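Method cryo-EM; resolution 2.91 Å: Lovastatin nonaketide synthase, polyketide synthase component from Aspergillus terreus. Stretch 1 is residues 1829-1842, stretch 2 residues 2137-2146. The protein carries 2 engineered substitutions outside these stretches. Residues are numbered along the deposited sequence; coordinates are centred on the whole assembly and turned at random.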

# COMPACT_ATOMS: atom_id res chain seq x y z
N GLU A 1829 -23.44 26.05 33.48
CA GLU A 1829 -23.96 26.75 34.64
C GLU A 1829 -25.42 26.38 34.83
O GLU A 1829 -26.14 26.13 33.86
CB GLU A 1829 -23.81 28.27 34.49
CG GLU A 1829 -24.11 29.05 35.76
CD GLU A 1829 -23.90 30.54 35.59
OE1 GLU A 1829 -23.52 30.96 34.48
OE2 GLU A 1829 -24.11 31.29 36.57
N MET A 1830 -25.86 26.34 36.08
CA MET A 1830 -27.24 25.98 36.40
C MET A 1830 -28.13 27.17 36.06
O MET A 1830 -28.21 28.15 36.80
CB MET A 1830 -27.38 25.59 37.86
CG MET A 1830 -28.66 24.85 38.19
SD MET A 1830 -28.39 23.10 38.55
CE MET A 1830 -27.67 22.53 37.02
N ILE A 1831 -28.80 27.09 34.91
CA ILE A 1831 -29.62 28.18 34.39
C ILE A 1831 -31.06 27.71 34.29
O ILE A 1831 -31.32 26.54 33.96
CB ILE A 1831 -29.10 28.67 33.02
CG1 ILE A 1831 -27.69 29.24 33.16
CG2 ILE A 1831 -30.06 29.70 32.44
CD1 ILE A 1831 -27.09 29.76 31.87
N ASP A 1832 -31.99 28.61 34.59
CA ASP A 1832 -33.42 28.32 34.51
C ASP A 1832 -33.92 28.77 33.15
O ASP A 1832 -34.16 29.96 32.92
CB ASP A 1832 -34.17 29.02 35.64
CG ASP A 1832 -35.66 28.75 35.61
OD1 ASP A 1832 -36.11 27.98 34.75
OD2 ASP A 1832 -36.38 29.31 36.46
N SER A 1833 -34.10 27.82 32.23
CA SER A 1833 -34.55 28.15 30.89
C SER A 1833 -35.97 28.69 30.86
O SER A 1833 -36.36 29.35 29.89
CB SER A 1833 -34.45 26.92 29.98
OG SER A 1833 -35.17 25.83 30.52
N SER A 1834 -36.76 28.42 31.91
CA SER A 1834 -38.14 28.91 31.93
C SER A 1834 -38.18 30.43 31.97
O SER A 1834 -39.01 31.05 31.29
CB SER A 1834 -38.88 28.33 33.13
N ARG A 1835 -37.29 31.05 32.75
CA ARG A 1835 -37.25 32.49 32.90
C ARG A 1835 -36.01 33.13 32.30
O ARG A 1835 -35.97 34.36 32.16
CB ARG A 1835 -37.34 32.88 34.38
CG ARG A 1835 -38.65 32.47 35.04
CD ARG A 1835 -38.60 32.66 36.54
NE ARG A 1835 -37.64 31.76 37.17
CZ ARG A 1835 -37.38 31.73 38.47
NH1 ARG A 1835 -37.98 32.55 39.32
NH2 ARG A 1835 -36.48 30.86 38.93
N ALA A 1836 -34.99 32.35 31.93
CA ALA A 1836 -33.80 32.86 31.29
C ALA A 1836 -33.70 32.32 29.88
O ALA A 1836 -33.88 31.11 29.68
CB ALA A 1836 -32.55 32.48 32.08
N PRO A 1837 -33.43 33.15 28.87
CA PRO A 1837 -33.33 32.62 27.50
C PRO A 1837 -32.25 31.55 27.39
O PRO A 1837 -31.08 31.80 27.66
CB PRO A 1837 -32.98 33.86 26.67
CG PRO A 1837 -33.47 35.01 27.47
CD PRO A 1837 -33.28 34.61 28.90
N VAL A 1838 -32.67 30.36 26.98
CA VAL A 1838 -31.77 29.24 26.76
C VAL A 1838 -32.04 28.69 25.37
O VAL A 1838 -33.16 28.25 25.07
CB VAL A 1838 -31.95 28.14 27.82
CG1 VAL A 1838 -31.16 26.90 27.43
CG2 VAL A 1838 -31.52 28.65 29.18
N ALA A 1839 -31.02 28.69 24.52
CA ALA A 1839 -31.14 28.25 23.14
C ALA A 1839 -30.58 26.84 22.98
O ALA A 1839 -29.51 26.52 23.50
CB ALA A 1839 -30.40 29.20 22.20
N LEU A 1840 -31.32 26.01 22.26
CA LEU A 1840 -30.88 24.66 21.93
C LEU A 1840 -29.98 24.78 20.71
O LEU A 1840 -30.39 24.52 19.57
CB LEU A 1840 -32.07 23.74 21.68
CG LEU A 1840 -31.80 22.26 21.42
CD1 LEU A 1840 -30.58 21.76 22.17
CD2 LEU A 1840 -33.02 21.46 21.82
N GLN A 1841 -28.73 25.17 20.95
CA GLN A 1841 -27.81 25.54 19.90
C GLN A 1841 -27.08 24.32 19.36
O GLN A 1841 -26.69 23.43 20.11
CB GLN A 1841 -26.80 26.56 20.42
CG GLN A 1841 -25.85 27.11 19.37
CD GLN A 1841 -26.55 28.02 18.37
OE1 GLN A 1841 -27.00 27.57 17.32
NE2 GLN A 1841 -26.64 29.30 18.71
N THR A 1842 -26.89 24.30 18.04
CA THR A 1842 -26.07 23.28 17.41
C THR A 1842 -24.59 23.56 17.66
O THR A 1842 -24.17 24.71 17.78
CB THR A 1842 -26.35 23.22 15.91
OG1 THR A 1842 -25.62 22.13 15.33
CG2 THR A 1842 -25.92 24.53 15.25
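Stretch 2 (2137-2146) EATLPTRVRS

How does stretch 2 run relative to stretch 1? Its first two residues, Glu 2137 and Ala 2138, finish a helix, and Thr 2139 is the first residue to leave helical phi/psi. From there to Arg 2143 the chain is extended, and Thr 2139 to Thr 2142 pair antiparallel with Glu 1829 to Asp 1832. The N-to-C directions of the two strands make an angle of 132°, well short of 180°, and their axes approach to 4.4 Å. Together the two stretches bury 684 Å², summed over both sides.

Which backbone hydrogen bonds fix the register? Two hydrogen-bonded pairs do: Glu 1829 N donates to Thr 2142 O at 2.9 Å, and Thr 2142 N returns the bond to Glu 1829 O at 2.9 Å. Two residues along, Ile 1831 N to Leu 2140 O and Leu 2140 N to Ile 1831 O repeat the pattern, each at 2.9 Å. Between and beyond them lie the non-hydrogen-bonded pairs, with Met 1830 CA 4.6 Å from Pro 2141 CA and Asp 1832 CA 4.0 Å from Thr 2139 CA. Pro 2141, which has no amide hydrogen, costs no bond to stretch 1 here. CA-H...O contacts add to the ladder: Met 1830 CA lies 3.5 Å from Leu 2140 O, and Thr 2139 CA 3.4 Å from Ile 1831 O.

What holds the junction where the helix gives way to the strand? Ala 2138 O accepts from both Ser 1833 N and Ser 1833 OG, each at 3.2 Å, so one residue grips this carbonyl through backbone and side chain. The methyl of Ala 2138 points toward stretch 1, where its CB sits 3.1 Å from Asp 1832 OD1 and 3.5 Å from Ser 1834 CB. Asp 1832, at the end of its strand, is itself held by the residues that follow: its OD1 accepts from Ser 1834 N at 2.9 Å, while its OD2 forms a salt bridge with Arg 1835 NE at 2.8 Å.

How do the side chains pack on the two faces of the sheet? On the face carrying Met 1830 and Asp 1832, Met 1830 CG lies 3.3 Å from Thr 2139 CG2, and Met 1830 CE reaches Pro 2141 CD at 3.7 Å. On the face of Glu 1829 and Ile 1831, Thr 2142 is the most covered residue of stretch 2, with its OG1 3.7 Å from Ile 1831 CB and its CG2 3.8 Å from Val 1838 CG1. Farther along, Glu 1829 CB meets Val 2144 CG2 at 3.5 Å.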

# COMPACT_ATOMS: atom_id res chain seq x y z
N GLU A 2137 -38.31 22.18 36.64
CA GLU A 2137 -38.18 21.45 35.38
C GLU A 2137 -37.14 22.10 34.48
O GLU A 2137 -36.42 21.41 33.75
CB GLU A 2137 -39.53 21.38 34.67
CG GLU A 2137 -40.63 20.74 35.50
CD GLU A 2137 -41.98 20.81 34.81
OE1 GLU A 2137 -42.05 21.34 33.68
OE2 GLU A 2137 -42.98 20.35 35.41
N ALA A 2138 -37.05 23.43 34.51
CA ALA A 2138 -36.21 24.16 33.57
C ALA A 2138 -34.82 24.47 34.10
O ALA A 2138 -33.92 24.76 33.30
CB ALA A 2138 -36.89 25.48 33.18
N THR A 2139 -34.61 24.42 35.42
CA THR A 2139 -33.29 24.64 35.98
C THR A 2139 -32.39 23.48 35.56
O THR A 2139 -32.50 22.37 36.09
CB THR A 2139 -33.36 24.76 37.50
OG1 THR A 2139 -34.19 25.88 37.85
CG2 THR A 2139 -31.97 24.97 38.08
N LEU A 2140 -31.51 23.73 34.61
CA LEU A 2140 -30.72 22.70 33.96
C LEU A 2140 -29.29 23.18 33.81
O LEU A 2140 -29.03 24.38 33.84
CB LEU A 2140 -31.30 22.34 32.59
CG LEU A 2140 -32.73 21.81 32.59
CD1 LEU A 2140 -33.34 21.91 31.20
CD2 LEU A 2140 -32.76 20.37 33.08
N PRO A 2141 -28.34 22.25 33.64
CA PRO A 2141 -26.98 22.66 33.29
C PRO A 2141 -26.89 23.13 31.84
O PRO A 2141 -26.91 22.31 30.91
CB PRO A 2141 -26.15 21.39 33.53
CG PRO A 2141 -27.12 20.29 33.30
CD PRO A 2141 -28.45 20.79 33.80
N THR A 2142 -26.80 24.44 31.65
CA THR A 2142 -26.79 25.06 30.34
C THR A 2142 -25.37 25.48 29.99
O THR A 2142 -24.65 26.02 30.83
CB THR A 2142 -27.73 26.27 30.32
OG1 THR A 2142 -29.06 25.85 30.65
CG2 THR A 2142 -27.73 26.92 28.95
N ARG A 2143 -24.98 25.23 28.74
CA ARG A 2143 -23.63 25.56 28.28
C ARG A 2143 -23.50 27.07 28.16
O ARG A 2143 -24.06 27.69 27.26
CB ARG A 2143 -23.36 24.88 26.94
CG ARG A 2143 -21.96 25.07 26.41
CD ARG A 2143 -21.63 24.04 25.34
NE ARG A 2143 -20.36 24.30 24.68
CZ ARG A 2143 -19.81 23.49 23.79
NH1 ARG A 2143 -20.38 22.36 23.43
NH2 ARG A 2143 -18.64 23.83 23.24
N VAL A 2144 -22.73 27.67 29.08
CA VAL A 2144 -22.62 29.12 29.16
C VAL A 2144 -22.22 29.69 27.81
O VAL A 2144 -21.53 29.03 27.02
CB VAL A 2144 -21.60 29.52 30.24
CG1 VAL A 2144 -21.50 31.03 30.32
CG2 VAL A 2144 -22.01 28.96 31.59
N ARG A 2145 -22.67 30.90 27.52
CA ARG A 2145 -22.36 31.61 26.29
C ARG A 2145 -21.44 32.79 26.60
O ARG A 2145 -21.54 33.42 27.66
CB ARG A 2145 -23.63 32.10 25.60
CG ARG A 2145 -23.38 33.03 24.41
CD ARG A 2145 -24.68 33.56 23.82
NE ARG A 2145 -25.28 32.62 22.88
CZ ARG A 2145 -26.29 32.93 22.07
NH1 ARG A 2145 -26.84 34.13 22.07
NH2 ARG A 2145 -26.76 32.00 21.24
N SER A 2146 -20.54 33.07 25.66
CA SER A 2146 -19.65 34.20 25.82
C SER A 2146 -20.44 35.51 25.87
O SER A 2146 -21.47 35.66 25.21
CB SER A 2146 -18.63 34.25 24.68
OG SER A 2146 -17.71 35.31 24.86